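Carbohydrate-binding protein (Flavonifractor plautii, PDB 6N1B) probably removes the acetyl group from N-acetylgalactosamine of the blood group A antigen, as a step in its conversion to O type. Local coordinates at residues A[351-365]-A[380-394]. Residues are numbered along the deposited sequence; the frame is centred on the assembly and turned at random.
Sequences TMRVWYSALQKDTNN and KSEDDRIWRIGYAEN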
loop_
_atom_site.group_PDB
_atom_site.type_symbol
_atom_site.label_atom_id
_atom_site.label_comp_id
_atom_site.label_asym_id
_atom_site.label_seq_id
_atom_site.Cartn_x
_atom_site.Cartn_y
_atom_site.Cartn_z
ATOM N N THR A 351 5.081 -17.534 -7.613
ATOM C CA THR A 351 5.796 -17.115 -6.441
ATOM C C THR A 351 5.102 -15.834 -5.902
ATOM O O THR A 351 4.901 -14.903 -6.625
ATOM C CB THR A 351 7.252 -16.826 -6.811
ATOM O OG1 THR A 351 7.890 -17.980 -7.344
ATOM C CG2 THR A 351 8.035 -16.365 -5.615
ATOM N N MET A 352 4.812 -15.878 -4.579
ATOM C CA MET A 352 4.243 -14.713 -3.886
ATOM C C MET A 352 5.429 -13.826 -3.458
ATOM O O MET A 352 6.244 -14.273 -2.614
ATOM C CB MET A 352 3.435 -15.158 -2.720
ATOM C CG MET A 352 2.118 -15.640 -3.189
ATOM S SD MET A 352 0.879 -14.494 -3.726
ATOM C CE MET A 352 0.360 -13.773 -2.192
ATOM N N ARG A 353 5.462 -12.604 -3.959
ATOM C CA ARG A 353 6.503 -11.592 -3.662
ATOM C C ARG A 353 5.852 -10.518 -2.836
ATOM O O ARG A 353 4.914 -9.890 -3.335
ATOM C CB ARG A 353 7.147 -11.073 -4.897
ATOM C CG ARG A 353 7.795 -12.173 -5.769
ATOM C CD ARG A 353 8.515 -11.632 -6.961
ATOM N NE ARG A 353 9.654 -10.827 -6.581
ATOM C CZ ARG A 353 10.362 -10.152 -7.470
ATOM N NH1 ARG A 353 10.102 -10.200 -8.720
ATOM N NH2 ARG A 353 11.425 -9.366 -7.067
ATOM N N VAL A 354 6.322 -10.289 -1.593
ATOM C CA VAL A 354 5.618 -9.425 -0.658
ATOM C C VAL A 354 6.538 -8.380 -0.143
ATOM O O VAL A 354 7.539 -8.697 0.569
ATOM C CB VAL A 354 4.934 -10.191 0.474
ATOM C CG1 VAL A 354 4.189 -9.258 1.407
ATOM C CG2 VAL A 354 4.028 -11.313 -0.120
ATOM N N TRP A 355 6.290 -7.121 -0.390
ATOM C CA TRP A 355 7.006 -5.942 0.213
ATOM C C TRP A 355 6.180 -5.568 1.387
ATOM O O TRP A 355 5.047 -5.076 1.264
ATOM C CB TRP A 355 7.182 -4.840 -0.820
ATOM C CG TRP A 355 8.114 -5.201 -1.948
ATOM C CD1 TRP A 355 9.424 -4.869 -1.992
ATOM C CD2 TRP A 355 7.832 -5.950 -3.158
ATOM N NE1 TRP A 355 9.962 -5.418 -3.143
ATOM C CE2 TRP A 355 9.015 -6.044 -3.891
ATOM C CE3 TRP A 355 6.672 -6.537 -3.717
ATOM C CZ2 TRP A 355 9.088 -6.736 -5.081
ATOM C CZ3 TRP A 355 6.732 -7.178 -4.892
ATOM C CH2 TRP A 355 7.947 -7.292 -5.573
ATOM N N TYR A 356 6.679 -5.874 2.619
ATOM C CA TYR A 356 5.935 -5.643 3.831
ATOM C C TYR A 356 6.472 -4.519 4.632
ATOM O O TYR A 356 7.699 -4.426 4.816
ATOM C CB TYR A 356 5.777 -6.918 4.683
ATOM C CG TYR A 356 6.958 -7.396 5.514
ATOM C CD1 TYR A 356 7.928 -8.234 4.953
ATOM C CD2 TYR A 356 7.031 -7.125 6.806
ATOM C CE1 TYR A 356 8.970 -8.775 5.748
ATOM C CE2 TYR A 356 8.005 -7.668 7.616
ATOM C CZ TYR A 356 8.957 -8.496 7.138
ATOM O OH TYR A 356 9.931 -9.068 7.888
ATOM N N SER A 357 5.638 -3.639 5.136
ATOM C CA SER A 357 6.091 -2.684 6.120
ATOM C C SER A 357 5.841 -3.191 7.515
ATOM O O SER A 357 4.991 -4.114 7.716
ATOM C CB SER A 357 5.544 -1.299 5.845
ATOM O OG SER A 357 4.120 -1.192 6.038
ATOM N N ALA A 358 6.609 -2.686 8.472
ATOM C CA ALA A 358 6.484 -3.132 9.862
ATOM C C ALA A 358 7.087 -2.071 10.765
ATOM O O ALA A 358 7.669 -1.093 10.325
ATOM C CB ALA A 358 7.116 -4.491 10.064
ATOM N N LEU A 359 6.890 -2.299 12.066
ATOM C CA LEU A 359 7.422 -1.392 13.110
ATOM C C LEU A 359 8.099 -2.233 14.190
ATOM O O LEU A 359 7.658 -3.332 14.479
ATOM C CB LEU A 359 6.295 -0.573 13.766
ATOM C CG LEU A 359 5.628 0.488 12.925
ATOM C CD1 LEU A 359 4.618 -0.049 11.933
ATOM C CD2 LEU A 359 4.994 1.501 13.810
ATOM N N GLN A 360 9.137 -1.582 14.786
ATOM C CA GLN A 360 9.819 -2.088 15.953
ATOM C C GLN A 360 9.363 -1.312 17.122
ATOM O O GLN A 360 9.268 -0.064 17.103
ATOM C CB GLN A 360 11.336 -1.990 15.774
ATOM C CG GLN A 360 12.081 -2.613 16.950
ATOM C CD GLN A 360 13.591 -2.691 16.814
ATOM O OE1 GLN A 360 14.153 -2.424 15.747
ATOM N NE2 GLN A 360 14.232 -3.027 17.964
ATOM N N LYS A 361 9.069 -2.016 18.244
ATOM C CA LYS A 361 8.638 -1.376 19.511
ATOM C C LYS A 361 9.809 -0.903 20.391
ATOM O O LYS A 361 10.893 -1.409 20.348
ATOM C CB LYS A 361 7.722 -2.265 20.317
ATOM C CG LYS A 361 8.336 -3.617 20.648
ATOM C CD LYS A 361 7.351 -4.467 21.473
ATOM C CE LYS A 361 7.678 -5.896 21.237
ATOM N NZ LYS A 361 8.999 -6.237 21.663
ATOM N N ASP A 362 9.473 0.064 21.239
ATOM C CA ASP A 362 10.358 0.374 22.369
ATOM C C ASP A 362 11.748 0.825 21.974
ATOM O O ASP A 362 12.774 0.464 22.536
ATOM C CB ASP A 362 10.403 -0.740 23.402
ATOM C CG ASP A 362 9.053 -1.037 23.969
ATOM O OD1 ASP A 362 8.297 -0.128 24.319
ATOM O OD2 ASP A 362 8.795 -2.217 24.072
ATOM N N THR A 363 11.814 1.681 20.955
ATOM C CA THR A 363 13.072 1.961 20.286
ATOM C C THR A 363 13.781 3.301 20.735
ATOM O O THR A 363 14.906 3.553 20.275
ATOM C CB THR A 363 12.919 2.029 18.781
ATOM O OG1 THR A 363 11.808 2.846 18.419
ATOM C CG2 THR A 363 12.768 0.653 18.177
ATOM N N ASN A 364 13.203 4.032 21.658
ATOM C CA ASN A 364 13.776 5.412 21.906
ATOM C C ASN A 364 15.265 5.226 22.361
ATOM O O ASN A 364 15.510 4.523 23.296
ATOM C CB ASN A 364 13.071 6.120 23.027
ATOM C CG ASN A 364 11.584 6.185 22.830
ATOM O OD1 ASN A 364 11.069 7.365 22.496
ATOM N ND2 ASN A 364 10.874 5.129 23.000
ATOM N N ASN A 365 16.146 5.998 21.696
ATOM C CA ASN A 365 17.606 6.009 22.049
ATOM C C ASN A 365 18.300 4.657 22.005
ATOM O O ASN A 365 19.413 4.561 22.510
ATOM C CB ASN A 365 17.845 6.649 23.380
ATOM C CG ASN A 365 17.247 8.075 23.413
ATOM O OD1 ASN A 365 16.492 8.396 24.376
ATOM N ND2 ASN A 365 17.492 8.876 22.421
ATOM N N LYS A 380 16.447 7.644 17.776
ATOM C CA LYS A 380 16.517 8.914 18.440
ATOM C C LYS A 380 15.484 9.063 19.534
ATOM O O LYS A 380 14.697 8.133 19.868
ATOM C CB LYS A 380 16.516 10.060 17.403
ATOM C CG LYS A 380 17.487 9.965 16.172
ATOM C CD LYS A 380 18.868 9.865 16.509
ATOM C CE LYS A 380 19.867 10.005 15.236
ATOM N NZ LYS A 380 20.725 8.915 15.349
ATOM N N SER A 381 15.475 10.257 20.105
ATOM C CA SER A 381 14.758 10.461 21.334
ATOM C C SER A 381 13.199 10.321 21.199
ATOM O O SER A 381 12.608 9.851 22.160
ATOM C CB SER A 381 15.060 11.871 21.861
ATOM O OG SER A 381 14.749 12.815 20.843
ATOM N N GLU A 382 12.640 10.677 20.067
ATOM C CA GLU A 382 11.227 10.630 19.860
ATOM C C GLU A 382 10.880 9.451 18.966
ATOM O O GLU A 382 9.685 9.365 18.591
ATOM C CB GLU A 382 10.671 11.979 19.386
ATOM C CG GLU A 382 10.928 13.040 20.414
ATOM C CD GLU A 382 10.315 14.391 20.104
ATOM O OE1 GLU A 382 9.367 14.486 19.319
ATOM O OE2 GLU A 382 10.708 15.305 20.870
ATOM N N ASP A 383 11.810 8.542 18.700
ATOM C CA ASP A 383 11.485 7.303 18.003
ATOM C C ASP A 383 10.900 6.296 18.989
ATOM O O ASP A 383 11.593 5.382 19.436
ATOM C CB ASP A 383 12.712 6.778 17.321
ATOM C CG ASP A 383 13.129 7.512 16.073
ATOM O OD1 ASP A 383 12.243 8.134 15.411
ATOM O OD2 ASP A 383 14.387 7.577 15.847
ATOM N N ASP A 384 9.633 6.451 19.324
ATOM C CA ASP A 384 8.982 5.511 20.177
ATOM C C ASP A 384 8.942 4.097 19.602
ATOM O O ASP A 384 8.971 3.046 20.277
ATOM C CB ASP A 384 7.544 5.931 20.565
ATOM C CG ASP A 384 7.462 7.304 21.119
ATOM O OD1 ASP A 384 8.207 7.647 22.052
ATOM O OD2 ASP A 384 6.770 8.143 20.570
ATOM N N ARG A 385 8.858 4.089 18.229
ATOM C CA ARG A 385 8.945 2.909 17.390
ATOM C C ARG A 385 9.724 3.365 16.122
ATOM O O ARG A 385 9.950 4.564 15.969
ATOM C CB ARG A 385 7.470 2.490 16.982
ATOM C CG ARG A 385 6.595 2.171 18.159
ATOM C CD ARG A 385 5.211 1.707 17.756
ATOM N NE ARG A 385 4.459 1.417 18.973
ATOM C CZ ARG A 385 3.181 1.646 19.147
ATOM N NH1 ARG A 385 2.404 2.171 18.229
ATOM N NH2 ARG A 385 2.722 1.423 20.380
ATOM N N ILE A 386 10.115 2.387 15.337
ATOM C CA ILE A 386 10.803 2.655 14.074
ATOM C C ILE A 386 10.018 1.959 12.963
ATOM O O ILE A 386 9.597 0.833 13.064
ATOM C CB ILE A 386 12.259 2.150 14.083
ATOM C CG1 ILE A 386 13.128 2.906 15.064
ATOM C CG2 ILE A 386 12.901 2.199 12.701
ATOM C CD1 ILE A 386 13.531 4.321 14.637
ATOM N N TRP A 387 9.834 2.702 11.866
ATOM C CA TRP A 387 9.071 2.267 10.691
ATOM C C TRP A 387 10.013 1.876 9.550
ATOM O O TRP A 387 10.798 2.762 9.101
ATOM C CB TRP A 387 8.140 3.377 10.167
ATOM C CG TRP A 387 7.207 4.028 11.151
ATOM C CD1 TRP A 387 7.522 4.850 12.148
ATOM C CD2 TRP A 387 5.749 3.906 11.160
ATOM N NE1 TRP A 387 6.374 5.349 12.801
ATOM C CE2 TRP A 387 5.274 4.738 12.211
ATOM C CE3 TRP A 387 4.861 3.215 10.387
ATOM C CZ2 TRP A 387 3.934 4.915 12.480
ATOM C CZ3 TRP A 387 3.478 3.322 10.689
ATOM C CH2 TRP A 387 3.061 4.175 11.722
ATOM N N ARG A 388 9.896 0.669 9.009
ATOM C CA ARG A 388 10.665 0.288 7.827
ATOM C C ARG A 388 9.831 -0.591 6.882
ATOM O O ARG A 388 8.745 -1.105 7.226
ATOM C CB ARG A 388 11.905 -0.594 8.241
ATOM C CG ARG A 388 12.913 -0.004 9.193
ATOM C CD ARG A 388 13.637 1.221 8.642
ATOM N NE ARG A 388 14.624 1.618 9.630
ATOM C CZ ARG A 388 15.256 2.763 9.652
ATOM N NH1 ARG A 388 15.036 3.696 8.709
ATOM N NH2 ARG A 388 16.138 3.010 10.640
ATOM N N ILE A 389 10.396 -0.798 5.682
ATOM C CA ILE A 389 9.849 -1.698 4.656
ATOM C C ILE A 389 10.865 -2.760 4.346
ATOM O O ILE A 389 12.042 -2.445 4.047
ATOM C CB ILE A 389 9.544 -0.909 3.333
ATOM C CG1 ILE A 389 8.430 0.109 3.572
ATOM C CG2 ILE A 389 9.178 -1.863 2.218
ATOM C CD1 ILE A 389 8.349 1.188 2.456
ATOM N N GLY A 390 10.409 -4.014 4.398
ATOM C CA GLY A 390 11.188 -5.188 4.039
ATOM C C GLY A 390 10.502 -6.085 3.021
ATOM O O GLY A 390 9.626 -5.591 2.307
ATOM N N TYR A 391 10.879 -7.369 2.988
ATOM C CA TYR A 391 10.461 -8.230 1.946
ATOM C C TYR A 391 10.368 -9.640 2.428
ATOM O O TYR A 391 11.173 -10.117 3.263
ATOM C CB TYR A 391 11.475 -8.147 0.776
ATOM C CG TYR A 391 11.133 -8.989 -0.446
ATOM C CD1 TYR A 391 10.180 -8.604 -1.369
ATOM C CD2 TYR A 391 11.764 -10.214 -0.635
ATOM C CE1 TYR A 391 9.823 -9.414 -2.432
ATOM C CE2 TYR A 391 11.420 -11.027 -1.759
ATOM C CZ TYR A 391 10.461 -10.573 -2.650
ATOM O OH TYR A 391 10.131 -11.417 -3.744
ATOM N N ALA A 392 9.361 -10.395 1.912
ATOM C CA ALA A 392 9.192 -11.809 2.159
ATOM C C ALA A 392 8.690 -12.485 0.899
ATOM O O ALA A 392 8.089 -11.845 0.052
ATOM C CB ALA A 392 8.223 -11.953 3.312
ATOM N N GLU A 393 8.869 -13.813 0.836
ATOM C CA GLU A 393 8.538 -14.491 -0.399
ATOM C C GLU A 393 8.268 -15.949 -0.133
ATOM O O GLU A 393 8.881 -16.530 0.822
ATOM C CB GLU A 393 9.775 -14.427 -1.351
ATOM C CG GLU A 393 9.524 -14.903 -2.808
ATOM C CD GLU A 393 10.872 -14.843 -3.593
ATOM O OE1 GLU A 393 11.285 -13.689 -3.907
ATOM O OE2 GLU A 393 11.390 -15.936 -3.846
ATOM N N ASN A 394 7.472 -16.612 -0.970
ATOM C CA ASN A 394 7.414 -18.081 -0.931
ATOM C C ASN A 394 6.772 -18.523 -2.263
ATOM O O ASN A 394 6.065 -17.715 -2.922
ATOM C CB ASN A 394 6.566 -18.609 0.264
ATOM C CG ASN A 394 6.916 -20.017 0.682
ATOM O OD1 ASN A 394 7.792 -20.682 0.036
ATOM N ND2 ASN A 394 6.321 -20.459 1.760
HETATM O O HOH W 1 6.398 0.850 21.424
#
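Strands 351-361 and 385-394 are antiparallel neighbours in a four-stranded sheet of what appears to be a beta-propeller blade, between strands 333-342 and 30-31. Paired backbone bonds run from Met352-Asn394 to Gln360-Ile386, with Val354 N to Ala392 O at 2.9 Å. At the non-hydrogen-bonded pair Trp355-Tyr391 the tyrosine turns its edge to the indole face, the planes at 60° and Tyr391 CD1 3.7 Å from Trp355 NE1, whose N-H is bound by Gly94 O. With CG anti to the backbone N (chi1 -178°), Tyr391 runs alongside Trp355 and brings its hydroxyl to Arg353. There Arg353 NE donates to Tyr391 OH at 2.9 Å, near the guanidinium plane, while Tyr391 OH donates to the anti lone pair of Glu393 OE1 at 2.6 Å. Further along, Leu359 CD2 sits 3.5 Å from the centroid of the Trp387 six-membered ring, 7° off its normal, a CH-pi contact; the Trp387 side chain lies about 5 Å from the bound galactose at nearest atoms. Beyond the strands Thr363 OG1 donates to Asp383 O at 2.7 Å from above the carbonyl plane. Its two bonds orient the Tyr391 hydroxyl, which bridges Arg353, salt-bridged to Glu342, and Glu393 and may be polarised by both.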